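Local coordinates for putative phosphonate binding protein for ABC transporter (Prochlorococcus marinus str. MIT 9301, PDB 5LQ5) that binds inorganic phosphite strongly, and methylphosphonate and phosphate only very weakly, probably as the solute-binding component of a periplasmic ABC transporter, at residues L6-I11 with Y206-Q211; I11-Q16 with A174-V179; Q16-K21 with L244-A249; I41-Y46 with K56-V61. All coordinates share one frame; numbering follows the deposited sequence.

Contact 1 of 4, residues L6-I11 with Y206-Q211. With PO3 (phosphite ion), chain B.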
loop_
_atom_site.group_PDB
_atom_site.type_symbol
_atom_site.label_atom_id
_atom_site.label_comp_id
_atom_site.label_asym_id
_atom_site.label_seq_id
_atom_site.Cartn_x
_atom_site.Cartn_y
_atom_site.Cartn_z
ATOM N N LEU A 6 19.985 -0.077 10.813
ATOM C CA LEU A 6 18.517 -0.045 10.807
ATOM C C LEU A 6 18.051 -0.183 9.340
ATOM O O LEU A 6 18.294 0.671 8.517
ATOM C CB LEU A 6 17.943 1.256 11.414
ATOM C CG LEU A 6 16.424 1.307 11.603
ATOM C CD1 LEU A 6 15.958 0.405 12.737
ATOM C CD2 LEU A 6 15.959 2.737 11.874
ATOM N N LYS A 7 17.333 -1.253 9.065
ATOM C CA LYS A 7 17.010 -1.669 7.702
ATOM C C LYS A 7 15.546 -1.346 7.453
ATOM O O LYS A 7 14.669 -1.834 8.141
ATOM C CB LYS A 7 17.305 -3.159 7.526
ATOM C CG LYS A 7 18.787 -3.523 7.722
ATOM C CD LYS A 7 18.986 -5.033 7.787
ATOM C CE LYS A 7 20.066 -5.402 8.792
ATOM N NZ LYS A 7 19.584 -5.285 10.193
ATOM N N VAL A 8 15.328 -0.441 6.516
ATOM C CA VAL A 8 14.028 0.056 6.095
ATOM C C VAL A 8 13.555 -0.724 4.883
ATOM O O VAL A 8 14.314 -0.994 3.956
ATOM C CB VAL A 8 14.069 1.570 5.795
ATOM C CG1 VAL A 8 12.783 2.105 5.168
ATOM C CG2 VAL A 8 14.376 2.364 7.063
ATOM N N GLY A 9 12.305 -1.155 4.930
ATOM C CA GLY A 9 11.666 -1.841 3.795
ATOM C C GLY A 9 10.284 -1.255 3.504
ATOM O O GLY A 9 9.770 -0.365 4.229
ATOM N N ALA A 10 9.691 -1.757 2.444
ATOM C CA ALA A 10 8.384 -1.296 2.011
ATOM C C ALA A 10 7.763 -2.273 1.036
ATOM O O ALA A 10 8.449 -2.850 0.196
ATOM C CB ALA A 10 8.508 0.046 1.353
ATOM N N ILE A 11 6.451 -2.435 1.108
ATOM C CA ILE A 11 5.763 -3.186 0.071
ATOM C C ILE A 11 6.012 -2.501 -1.291
ATOM O O ILE A 11 5.960 -1.257 -1.379
ATOM C CB ILE A 11 4.258 -3.383 0.332
ATOM C CG1 ILE A 11 3.545 -2.050 0.602
ATOM C CG2 ILE A 11 4.049 -4.391 1.489
ATOM C CD1 ILE A 11 2.048 -2.159 0.500
ATOM N N TYR A 206 -2.333 2.014 4.948
ATOM C CA TYR A 206 -0.894 1.921 5.146
ATOM C C TYR A 206 -0.429 2.304 6.533
ATOM O O TYR A 206 -1.033 3.146 7.199
ATOM C CB TYR A 206 -0.144 2.788 4.142
ATOM C CG TYR A 206 -0.250 2.381 2.694
ATOM C CD1 TYR A 206 0.807 1.736 2.083
ATOM C CD2 TYR A 206 -1.349 2.702 1.909
ATOM C CE1 TYR A 206 0.777 1.379 0.753
ATOM C CE2 TYR A 206 -1.414 2.338 0.552
ATOM C CZ TYR A 206 -0.336 1.709 -0.030
ATOM O OH TYR A 206 -0.439 1.380 -1.386
ATOM N N HIS A 207 0.669 1.684 6.957
ATOM C CA HIS A 207 1.292 1.966 8.243
ATOM C C HIS A 207 2.696 1.430 8.372
ATOM O O HIS A 207 3.060 0.436 7.727
ATOM C CB HIS A 207 0.424 1.442 9.387
ATOM C CG HIS A 207 0.172 -0.037 9.378
ATOM N ND1 HIS A 207 -0.664 -0.653 8.466
ATOM C CD2 HIS A 207 0.579 -1.009 10.222
ATOM C CE1 HIS A 207 -0.722 -1.947 8.737
ATOM N NE2 HIS A 207 0.017 -2.185 9.800
ATOM N N TRP A 208 3.484 2.131 9.184
ATOM C CA TRP A 208 4.810 1.711 9.567
ATOM C C TRP A 208 4.746 0.703 10.684
ATOM O O TRP A 208 4.062 0.916 11.672
ATOM C CB TRP A 208 5.657 2.879 10.057
ATOM C CG TRP A 208 6.125 3.841 8.999
ATOM C CD1 TRP A 208 5.675 5.123 8.763
ATOM C CD2 TRP A 208 7.197 3.618 8.074
ATOM N NE1 TRP A 208 6.379 5.669 7.728
ATOM C CE2 TRP A 208 7.327 4.781 7.300
ATOM C CE3 TRP A 208 8.032 2.537 7.816
ATOM C CZ2 TRP A 208 8.275 4.891 6.290
ATOM C CZ3 TRP A 208 8.987 2.651 6.827
ATOM C CH2 TRP A 208 9.093 3.813 6.073
ATOM N N VAL A 209 5.550 -0.339 10.554
ATOM C CA VAL A 209 5.701 -1.397 11.534
ATOM C C VAL A 209 7.173 -1.556 11.865
ATOM O O VAL A 209 7.991 -1.691 10.962
ATOM C CB VAL A 209 5.113 -2.732 11.051
ATOM C CG1 VAL A 209 5.249 -3.807 12.133
ATOM C CG2 VAL A 209 3.637 -2.576 10.657
ATOM N N ALA A 210 7.501 -1.622 13.159
ATOM C CA ALA A 210 8.884 -1.846 13.610
ATOM C C ALA A 210 9.020 -3.164 14.382
ATOM O O ALA A 210 8.059 -3.624 15.033
ATOM C CB ALA A 210 9.382 -0.694 14.489
ATOM N N GLN A 211 10.208 -3.742 14.342
ATOM C CA GLN A 211 10.581 -4.882 15.184
ATOM C C GLN A 211 10.450 -4.485 16.650
ATOM O O GLN A 211 10.684 -3.327 17.036
ATOM C CB GLN A 211 12.008 -5.370 14.932
ATOM C CG GLN A 211 12.285 -5.879 13.539
ATOM C CD GLN A 211 11.666 -7.230 13.226
ATOM O OE1 GLN A 211 11.150 -7.922 14.092
ATOM N NE2 GLN A 211 11.711 -7.596 11.972
HETATM P P PO3 B . -1.858 -1.687 -0.244
HETATM O O1 PO3 B . -3.188 -0.869 -0.346
HETATM O O2 PO3 B . -1.938 -2.949 0.709
HETATM O O3 PO3 B . -1.322 -2.068 -1.653
#
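Ile11 and Tyr206 meet beside the bound phosphite although the strands they adjoin, 5-10 and 207-210, are not neighbours: in the mixed sheet of this type II periplasmic-binding-protein fold, strand 60-63 lies between them. The CA atoms of Val8 and Ala210, 9.3 Å apart, fit that two-strand spacing, and the run of residues 8-11 opposes 206-208 at 161°. Side chains therefore make the bridge. At the ligand end, Ile11 CD1 rests 3.8 Å from Tyr206 CE1, reached by a chain whose CG1 sits between the backbone N and the carbonyl carbon (chi1 53°). Farther back, Trp208 spans the intervening strand, and Val8 CG1 comes to the rim of its indole, 4.2 Å from CH2 and near the ring plane; Phe26 stacks on the same indole. Tyr206 OH is held by Asp13 OD2 and Asn176 ND2, which fixes the ring beside the ligand. Tyr206 packs against phosphite through ring and OH, with OH 3.6 Å from P and CE2 3.8 Å from O1. The side of phosphorus facing away from its three oxygens, where phosphite would carry its hydrogen, points roughly at Tyr206 CE1, 4.2 Å from P.

Contact 2 of 4, residues I11-Q16 with A174-V179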
loop_
_atom_site.group_PDB
_atom_site.type_symbol
_atom_site.label_atom_id
_atom_site.label_comp_id
_atom_site.label_asym_id
_atom_site.label_seq_id
_atom_site.Cartn_x
_atom_site.Cartn_y
_atom_site.Cartn_z
ATOM N N ILE A 11 6.451 -2.435 1.108
ATOM C CA ILE A 11 5.763 -3.186 0.071
ATOM C C ILE A 11 6.012 -2.501 -1.291
ATOM O O ILE A 11 5.960 -1.257 -1.379
ATOM C CB ILE A 11 4.258 -3.383 0.332
ATOM C CG1 ILE A 11 3.545 -2.050 0.602
ATOM C CG2 ILE A 11 4.049 -4.391 1.489
ATOM C CD1 ILE A 11 2.048 -2.159 0.500
ATOM N N PRO A 12 6.271 -3.275 -2.353
ATOM C CA PRO A 12 6.580 -2.699 -3.668
ATOM C C PRO A 12 5.306 -2.382 -4.456
ATOM O O PRO A 12 4.951 -3.049 -5.427
ATOM C CB PRO A 12 7.409 -3.791 -4.326
ATOM C CG PRO A 12 6.901 -5.072 -3.719
ATOM C CD PRO A 12 6.535 -4.726 -2.305
ATOM N N ASP A 13 4.626 -1.331 -3.996
ATOM C CA ASP A 13 3.263 -0.973 -4.444
ATOM C C ASP A 13 3.257 -0.035 -5.650
ATOM O O ASP A 13 2.210 0.272 -6.201
ATOM C CB ASP A 13 2.431 -0.411 -3.289
ATOM C CG ASP A 13 2.867 0.997 -2.847
ATOM O OD1 ASP A 13 4.023 1.396 -3.093
ATOM O OD2 ASP A 13 2.032 1.704 -2.273
ATOM N N GLN A 14 4.460 0.421 -6.006
ATOM C CA GLN A 14 4.709 1.350 -7.109
ATOM C C GLN A 14 6.023 0.959 -7.796
ATOM O O GLN A 14 6.759 0.137 -7.290
ATOM C CB GLN A 14 4.769 2.798 -6.565
ATOM C CG GLN A 14 3.403 3.261 -6.082
ATOM C CD GLN A 14 3.502 4.511 -5.261
ATOM O OE1 GLN A 14 3.549 4.482 -4.035
ATOM N NE2 GLN A 14 3.527 5.594 -5.924
ATOM N N ASN A 15 6.323 1.577 -8.931
ATOM C CA ASN A 15 7.548 1.316 -9.635
ATOM C C ASN A 15 8.765 1.601 -8.755
ATOM O O ASN A 15 8.750 2.514 -7.899
ATOM C CB ASN A 15 7.636 2.134 -10.916
ATOM C CG ASN A 15 6.619 1.704 -11.965
ATOM O OD1 ASN A 15 6.171 0.547 -12.015
ATOM N ND2 ASN A 15 6.269 2.616 -12.804
ATOM N N GLN A 16 9.813 0.818 -8.973
ATOM C CA GLN A 16 11.009 0.894 -8.127
ATOM C C GLN A 16 11.681 2.273 -8.099
ATOM O O GLN A 16 12.236 2.680 -7.060
ATOM C CB GLN A 16 12.000 -0.216 -8.465
ATOM C CG GLN A 16 13.091 -0.407 -7.422
ATOM C CD GLN A 16 12.523 -0.849 -6.096
ATOM O OE1 GLN A 16 11.692 -1.758 -6.035
ATOM N NE2 GLN A 16 12.936 -0.194 -5.034
ATOM N N ALA A 174 -8.484 -2.271 -10.458
ATOM C CA ALA A 174 -8.630 -1.537 -9.220
ATOM C C ALA A 174 -7.318 -1.235 -8.586
ATOM O O ALA A 174 -6.398 -2.066 -8.606
ATOM C CB ALA A 174 -9.518 -2.293 -8.242
ATOM N N LEU A 175 -7.233 -0.061 -7.973
ATOM C CA LEU A 175 -5.983 0.378 -7.348
ATOM C C LEU A 175 -6.182 1.447 -6.285
ATOM O O LEU A 175 -7.251 2.030 -6.152
ATOM C CB LEU A 175 -4.961 0.853 -8.393
ATOM C CG LEU A 175 -5.342 2.136 -9.126
ATOM C CD1 LEU A 175 -4.067 2.923 -9.390
ATOM C CD2 LEU A 175 -6.097 1.826 -10.408
ATOM N N ASN A 176 -5.093 1.686 -5.571
ATOM C CA ASN A 176 -4.867 2.807 -4.630
ATOM C C ASN A 176 -5.287 4.152 -5.285
ATOM O O ASN A 176 -4.773 4.528 -6.329
ATOM C CB ASN A 176 -3.375 2.765 -4.297
ATOM C CG ASN A 176 -2.888 3.894 -3.433
ATOM O OD1 ASN A 176 -3.315 5.037 -3.579
ATOM N ND2 ASN A 176 -1.945 3.593 -2.543
ATOM N N LYS A 177 -6.180 4.897 -4.650
ATOM C CA LYS A 177 -6.732 6.155 -5.258
ATOM C C LYS A 177 -5.654 7.260 -5.333
ATOM O O LYS A 177 -5.586 8.014 -6.305
ATOM C CB LYS A 177 -7.945 6.652 -4.464
ATOM C CG LYS A 177 -8.481 8.015 -4.924
ATOM C CD LYS A 177 -9.850 8.234 -4.292
ATOM C CE LYS A 177 -10.499 9.537 -4.747
ATOM N NZ LYS A 177 -9.944 10.687 -3.996
ATOM N N GLN A 178 -4.803 7.335 -4.308
ATOM C CA GLN A 178 -3.667 8.297 -4.306
ATOM C C GLN A 178 -2.687 8.074 -5.466
ATOM O O GLN A 178 -2.208 8.998 -6.085
ATOM C CB GLN A 178 -2.904 8.268 -2.970
ATOM C CG GLN A 178 -1.953 9.431 -2.778
ATOM C CD GLN A 178 -2.688 10.754 -2.607
ATOM O OE1 GLN A 178 -3.463 10.908 -1.673
ATOM N NE2 GLN A 178 -2.449 11.709 -3.514
ATOM N N VAL A 179 -2.415 6.815 -5.766
ATOM C CA VAL A 179 -1.511 6.467 -6.852
ATOM C C VAL A 179 -2.148 6.859 -8.197
ATOM O O VAL A 179 -1.482 7.379 -9.080
ATOM C CB VAL A 179 -1.094 4.974 -6.836
ATOM C CG1 VAL A 179 -0.329 4.598 -8.094
ATOM C CG2 VAL A 179 -0.206 4.675 -5.630
#
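Gln14 and Val179 run alongside each other with opposed headings, and one methyl group makes the contact. Val179 CG2 sits almost straight above the flat of the Gln14 amide: it is 3.7 Å from CD and 3.9 Å from CG, and the line from CD to the methyl stands nearly perpendicular to the amide plane. Gln14 reaches this place with CG anti to its own carbonyl carbon (chi1 -69°) and the chain extended beyond. An alanine in place of Gln14 would probably strip Val179 CG2 of this amide cover and open a gap between the loop and the helix start. The second pair, Asp13 and Asn176, point at each other but stay 4.4 Å apart, OD2 to ND2; Tyr206 OH joins them, hydrogen-bonded to both. The amide of Asn176 is held at both ends: ND2 bonds to Tyr206 OH, and OD1, at the N-cap of helix 177-186, accepts from Val179 N over 3.0 Å, with the donor 55° out of the carbonyl plane. On the loop side, Pro12 centres an inverse gamma turn, closed by a weak bond from Asp13 N to Ile11 O; at its end the CB of Asp13 points to the 174-179 segment. The loop follows strand 5-10 of one sheet and 174-176 ends a strand of the other, so these contacts span the interlobe cleft beside phosphite, as in the ligand-bound, closed form of periplasmic binding proteins.

Contact 3 of 4, residues Q16-K21 with L244-A249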
loop_
_atom_site.group_PDB
_atom_site.type_symbol
_atom_site.label_atom_id
_atom_site.label_comp_id
_atom_site.label_asym_id
_atom_site.label_seq_id
_atom_site.Cartn_x
_atom_site.Cartn_y
_atom_site.Cartn_z
ATOM N N GLN A 16 9.813 0.818 -8.973
ATOM C CA GLN A 16 11.009 0.894 -8.127
ATOM C C GLN A 16 11.681 2.273 -8.099
ATOM O O GLN A 16 12.236 2.680 -7.060
ATOM C CB GLN A 16 12.000 -0.216 -8.465
ATOM C CG GLN A 16 13.091 -0.407 -7.422
ATOM C CD GLN A 16 12.523 -0.849 -6.096
ATOM O OE1 GLN A 16 11.692 -1.758 -6.035
ATOM N NE2 GLN A 16 12.936 -0.194 -5.034
ATOM N N ASP A 17 11.628 2.993 -9.213
ATOM C CA ASP A 17 12.186 4.366 -9.233
ATOM C C ASP A 17 11.576 5.317 -8.158
ATOM O O ASP A 17 12.277 6.077 -7.479
ATOM C CB ASP A 17 12.200 4.977 -10.647
ATOM C CG ASP A 17 10.812 5.267 -11.243
ATOM O OD1 ASP A 17 9.817 4.602 -10.911
ATOM O OD2 ASP A 17 10.731 6.162 -12.120
ATOM N N VAL A 18 10.267 5.239 -8.009
ATOM C CA VAL A 18 9.510 5.990 -6.998
ATOM C C VAL A 18 9.913 5.517 -5.600
ATOM O O VAL A 18 10.139 6.308 -4.695
ATOM C CB VAL A 18 7.974 5.824 -7.207
ATOM C CG1 VAL A 18 7.179 6.450 -6.059
ATOM C CG2 VAL A 18 7.561 6.424 -8.549
ATOM N N LEU A 19 9.967 4.209 -5.420
ATOM C CA LEU A 19 10.282 3.628 -4.106
ATOM C C LEU A 19 11.685 3.986 -3.667
ATOM O O LEU A 19 11.901 4.392 -2.521
ATOM C CB LEU A 19 10.147 2.097 -4.111
ATOM C CG LEU A 19 8.786 1.532 -4.493
ATOM C CD1 LEU A 19 8.906 0.017 -4.634
ATOM C CD2 LEU A 19 7.714 1.911 -3.523
ATOM N N ASP A 20 12.637 3.833 -4.588
ATOM C CA ASP A 20 14.037 4.180 -4.291
ATOM C C ASP A 20 14.141 5.629 -3.813
ATOM O O ASP A 20 14.766 5.934 -2.795
ATOM C CB ASP A 20 14.893 4.053 -5.543
ATOM C CG ASP A 20 15.263 2.626 -5.886
ATOM O OD1 ASP A 20 15.087 1.713 -5.065
ATOM O OD2 ASP A 20 15.760 2.424 -7.023
ATOM N N LYS A 21 13.524 6.534 -4.558
ATOM C CA LYS A 21 13.611 7.971 -4.221
ATOM C C LYS A 21 13.041 8.276 -2.828
ATOM O O LYS A 21 13.703 8.918 -2.004
ATOM C CB LYS A 21 12.912 8.837 -5.275
ATOM C CG LYS A 21 13.351 10.293 -5.231
ATOM C CD LYS A 21 12.550 11.151 -6.188
ATOM C CE LYS A 21 12.849 12.621 -5.923
ATOM N NZ LYS A 21 12.035 13.537 -6.760
ATOM N N LEU A 244 7.799 14.074 2.910
ATOM C CA LEU A 244 6.333 14.085 3.114
ATOM C C LEU A 244 5.548 14.177 1.804
ATOM O O LEU A 244 4.543 13.471 1.603
ATOM C CB LEU A 244 5.899 15.183 4.099
ATOM C CG LEU A 244 6.278 14.929 5.574
ATOM C CD1 LEU A 244 6.323 16.214 6.367
ATOM C CD2 LEU A 244 5.332 13.940 6.244
ATOM N N ASP A 245 6.040 15.004 0.892
ATOM C CA ASP A 245 5.409 15.130 -0.448
ATOM C C ASP A 245 5.440 13.786 -1.231
ATOM O O ASP A 245 4.505 13.452 -1.963
ATOM C CB ASP A 245 6.089 16.208 -1.293
ATOM C CG ASP A 245 5.762 17.640 -0.843
ATOM O OD1 ASP A 245 4.842 17.862 -0.002
ATOM O OD2 ASP A 245 6.441 18.553 -1.371
ATOM N N MET A 246 6.507 13.016 -1.036
ATOM C CA MET A 246 6.623 11.672 -1.652
ATOM C C MET A 246 5.621 10.679 -1.095
ATOM O O MET A 246 5.348 9.666 -1.755
ATOM C CB MET A 246 8.018 11.075 -1.481
ATOM C CG MET A 246 9.140 11.785 -2.210
ATOM S SD MET A 246 9.172 11.584 -3.986
ATOM C CE MET A 246 9.017 9.824 -4.335
ATOM N N PHE A 247 5.129 10.953 0.118
ATOM C CA PHE A 247 4.062 10.144 0.774
ATOM C C PHE A 247 2.668 10.767 0.611
ATOM O O PHE A 247 1.691 10.263 1.156
ATOM C CB PHE A 247 4.343 9.979 2.272
ATOM C CG PHE A 247 5.426 9.010 2.594
ATOM C CD1 PHE A 247 5.123 7.650 2.785
ATOM C CD2 PHE A 247 6.729 9.407 2.696
ATOM C CE1 PHE A 247 6.129 6.739 3.093
ATOM C CE2 PHE A 247 7.741 8.512 2.989
ATOM C CZ PHE A 247 7.444 7.160 3.177
ATOM N N ASN A 248 2.597 11.888 -0.121
ATOM C CA ASN A 248 1.320 12.612 -0.386
ATOM C C ASN A 248 0.596 12.947 0.917
ATOM O O ASN A 248 -0.613 12.764 1.055
ATOM C CB ASN A 248 0.420 11.774 -1.302
ATOM C CG ASN A 248 1.132 11.335 -2.553
ATOM O OD1 ASN A 248 1.221 10.140 -2.840
ATOM N ND2 ASN A 248 1.664 12.291 -3.308
ATOM N N ALA A 249 1.375 13.450 1.873
ATOM C CA ALA A 249 0.875 13.686 3.230
ATOM C C ALA A 249 1.502 14.934 3.816
ATOM O O ALA A 249 2.632 15.262 3.488
ATOM C CB ALA A 249 1.157 12.510 4.132
#
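Leu244 O, two residues before the Met246 side chain that lies against Val18 and Lys21, is gripped by two backbone donors from opposite faces of its plane: Phe247 N at 3.0 Å and Ala249 N at 3.2 Å. With Asn248 N bonded to Asp245 O and Asn248 at a positive phi of 54°, this is a Schellman motif. It turns the chain just after Met246, whose side chain then carries the whole of the second segment's part in the contact. Met246 is bent at both chi2 and chi3, which curls the thioether over the opposing helix. Its methyl CE ends 3.7 Å from Val18 O and 4.2 Å from Val18 CG1, so it touches backbone and side chain of the same residue. The methyl also comes 4.1 Å from Lys21 CB, and Met246 SD lies 4.1 Å from Lys21 CD, where the extended lysine chain crosses the methionine at about a right angle. Only the aliphatic part of Lys21 is used, consistent with an exposed position for this residue. Within the first turn of helix 16-34, Gln16 NE2 donates to Asp20 OD1 over 2.9 Å in a nearly straight bond (169°), meeting the oxygen from above the carboxylate plane while keeping within the plane of its own amide. Behind Met246, Arg22 bonds to Met246 O and makes a cation-pi contact with Phe247. Together these features describe a Schellman C-cap laid, through one methionine, on the opening turns of another helix at the surface of a type II periplasmic binding protein.

Contact 4 of 4, residues I41-Y46 with K56-V61. With PO3 (phosphite ion), chain B.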
loop_
_atom_site.group_PDB
_atom_site.type_symbol
_atom_site.label_atom_id
_atom_site.label_comp_id
_atom_site.label_asym_id
_atom_site.label_seq_id
_atom_site.Cartn_x
_atom_site.Cartn_y
_atom_site.Cartn_z
ATOM N N ILE A 41 16.243 -1.314 1.864
ATOM C CA ILE A 41 16.493 -2.624 1.241
ATOM C C ILE A 41 15.258 -3.018 0.410
ATOM O O ILE A 41 14.290 -3.510 0.985
ATOM C CB ILE A 41 16.747 -3.723 2.304
ATOM C CG1 ILE A 41 17.793 -3.301 3.344
ATOM C CG2 ILE A 41 17.087 -5.054 1.662
ATOM C CD1 ILE A 41 19.144 -2.961 2.793
ATOM N N PRO A 42 15.290 -2.858 -0.936
ATOM C CA PRO A 42 14.158 -3.288 -1.773
ATOM C C PRO A 42 13.860 -4.785 -1.709
ATOM O O PRO A 42 14.739 -5.588 -1.453
ATOM C CB PRO A 42 14.577 -2.882 -3.202
ATOM C CG PRO A 42 15.648 -1.865 -3.014
ATOM C CD PRO A 42 16.366 -2.292 -1.762
ATOM N N VAL A 43 12.597 -5.119 -1.950
ATOM C CA VAL A 43 12.163 -6.518 -2.087
ATOM C C VAL A 43 11.425 -6.742 -3.392
ATOM O O VAL A 43 10.901 -5.802 -3.975
ATOM C CB VAL A 43 11.283 -6.940 -0.903
ATOM C CG1 VAL A 43 12.103 -6.858 0.381
ATOM C CG2 VAL A 43 9.981 -6.114 -0.864
ATOM N N ILE A 44 11.286 -8.005 -3.779
ATOM C CA ILE A 44 10.672 -8.318 -5.085
ATOM C C ILE A 44 9.143 -8.255 -5.127
ATOM O O ILE A 44 8.587 -7.986 -6.188
ATOM C CB ILE A 44 11.151 -9.663 -5.687
ATOM C CG1 ILE A 44 10.805 -10.839 -4.770
ATOM C CG2 ILE A 44 12.635 -9.570 -6.050
ATOM C CD1 ILE A 44 10.902 -12.180 -5.488
ATOM N N ASN A 45 8.469 -8.511 -3.991
ATOM C CA ASN A 45 6.989 -8.576 -3.968
ATOM C C ASN A 45 6.463 -8.386 -2.541
ATOM O O ASN A 45 7.256 -8.225 -1.602
ATOM C CB ASN A 45 6.480 -9.847 -4.651
ATOM C CG ASN A 45 6.961 -11.127 -3.991
ATOM O OD1 ASN A 45 7.154 -11.189 -2.766
ATOM N ND2 ASN A 45 7.178 -12.156 -4.796
ATOM N N TYR A 46 5.134 -8.338 -2.387
ATOM C CA TYR A 46 4.554 -8.095 -1.073
ATOM C C TYR A 46 4.890 -9.220 -0.092
ATOM O O TYR A 46 5.121 -8.959 1.065
ATOM C CB TYR A 46 3.053 -7.957 -1.144
ATOM C CG TYR A 46 2.468 -6.611 -1.620
ATOM C CD1 TYR A 46 1.393 -6.027 -0.947
ATOM C CD2 TYR A 46 2.921 -5.966 -2.758
ATOM C CE1 TYR A 46 0.826 -4.865 -1.387
ATOM C CE2 TYR A 46 2.302 -4.827 -3.244
ATOM C CZ TYR A 46 1.268 -4.257 -2.547
ATOM O OH TYR A 46 0.645 -3.102 -2.990
ATOM N N LYS A 56 13.802 -10.900 10.058
ATOM C CA LYS A 56 14.622 -9.795 10.639
ATOM C C LYS A 56 15.663 -9.245 9.654
ATOM O O LYS A 56 16.642 -8.593 10.036
ATOM C CB LYS A 56 15.236 -10.193 11.992
ATOM C CG LYS A 56 14.151 -10.662 12.958
ATOM C CD LYS A 56 14.548 -10.576 14.426
ATOM C CE LYS A 56 13.570 -11.357 15.296
ATOM N NZ LYS A 56 12.146 -10.923 15.163
ATOM N N ASP A 57 15.419 -9.478 8.380
ATOM C CA ASP A 57 16.176 -8.816 7.319
ATOM C C ASP A 57 15.742 -7.361 7.161
ATOM O O ASP A 57 16.465 -6.582 6.561
ATOM C CB ASP A 57 16.020 -9.541 5.979
ATOM C CG ASP A 57 16.808 -10.855 5.923
ATOM O OD1 ASP A 57 17.609 -10.989 4.987
ATOM O OD2 ASP A 57 16.655 -11.741 6.786
ATOM N N LEU A 58 14.547 -7.048 7.676
ATOM C CA LEU A 58 13.964 -5.702 7.665
ATOM C C LEU A 58 13.488 -5.314 9.078
ATOM O O LEU A 58 12.869 -6.104 9.771
ATOM C CB LEU A 58 12.786 -5.638 6.681
ATOM C CG LEU A 58 13.056 -6.026 5.238
ATOM C CD1 LEU A 58 11.740 -6.113 4.478
ATOM C CD2 LEU A 58 14.020 -5.069 4.551
ATOM N N ASP A 59 13.818 -4.094 9.495
ATOM C CA ASP A 59 13.504 -3.608 10.837
ATOM C C ASP A 59 12.310 -2.683 10.967
ATOM O O ASP A 59 11.661 -2.665 12.002
ATOM C CB ASP A 59 14.699 -2.839 11.404
ATOM C CG ASP A 59 15.924 -3.711 11.551
ATOM O OD1 ASP A 59 15.778 -4.861 12.038
ATOM O OD2 ASP A 59 17.025 -3.229 11.185
ATOM N N LEU A 60 12.078 -1.897 9.938
ATOM C CA LEU A 60 11.078 -0.854 9.907
ATOM C C LEU A 60 10.505 -0.840 8.498
ATOM O O LEU A 60 11.230 -0.588 7.543
ATOM C CB LEU A 60 11.697 0.498 10.208
ATOM C CG LEU A 60 10.751 1.701 10.102
ATOM C CD1 LEU A 60 9.648 1.681 11.153
ATOM C CD2 LEU A 60 11.603 2.964 10.233
ATOM N N VAL A 61 9.235 -1.162 8.357
ATOM C CA VAL A 61 8.623 -1.419 7.041
ATOM C C VAL A 61 7.323 -0.670 6.860
ATOM O O VAL A 61 6.485 -0.652 7.753
ATOM C CB VAL A 61 8.369 -2.921 6.822
ATOM C CG1 VAL A 61 7.716 -3.209 5.487
ATOM C CG2 VAL A 61 9.662 -3.707 6.903
HETATM P P PO3 B . -1.858 -1.687 -0.244
HETATM O O1 PO3 B . -3.188 -0.869 -0.346
HETATM O O2 PO3 B . -1.938 -2.949 0.709
HETATM O O3 PO3 B . -1.322 -2.068 -1.653
#
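Leu58 supplies the apolar part of this contact, using each methyl for a different partner. CD2 lies 3.8 Å from Ile41 CB and 3.9 Å from Ile41 O, so it rests against the root of the isoleucine instead of its end. The other branch, CD1, meets Val43 CG1 at 4.2 Å, the two side chains crossing at a slant. The fork gets there because CG is anti to the carbonyl carbon (chi1 -57°), which carries the methyls to the 41-46 loop although the CB bond itself does not aim at it. The polar interaction is with the ligand. Tyr46 OH donates to phosphite O3 over 2.6 Å, and the oxygen stands at the ring edge near its plane, with Tyr46 CE1 3.5 Å from O3; phosphite O2 also lies in the ring plane, 4.0 Å from Tyr46 CE1. Ser126, Thr127, Ser128 and His158 also hydrogen-bond the anion. A phenylalanine in place of Tyr46 would probably leave O3 without this short bond and the ring with no polar tether to the ligand. Helix capping is the third kind: Asn45 is the N-cap of helix 46-54, its OD1 accepting from Ala48 N, while Lys56, at positive phi (71°), closes the far end in a Schellman motif. The two segments thus flank that helix in a beta-alpha-beta crossover from strand 37-40 to strand 60-63, which run parallel to strand 5-10 on its two sides.

Overall arrangement
Contacts 1 and 2 are buried, contact 4 is partly so, and contact 3 is at the surface. Contacts 1 and 4 draw on the same mixed sheet: their centres are about 7 Å apart, and Val8 O to Ile41 N (2.9 Å) and Gly9 N to Leu60 O (2.9 Å) are probable hydrogen bonds between them. Contact 2 shares Ile11 with contact 1 but goes to the other sheet, making it the one that joins the two lobes, by a methyl set on an amide and by polar groups that Tyr206 OH of contact 1 ties together. Contact 3 shares Gln16 with contact 2 and relies on thioether and aliphatic chains. Aromatic side chains from contacts 1 and 4 reach the phosphite, whereas Val18 of contact 3 is about 13 Å from it.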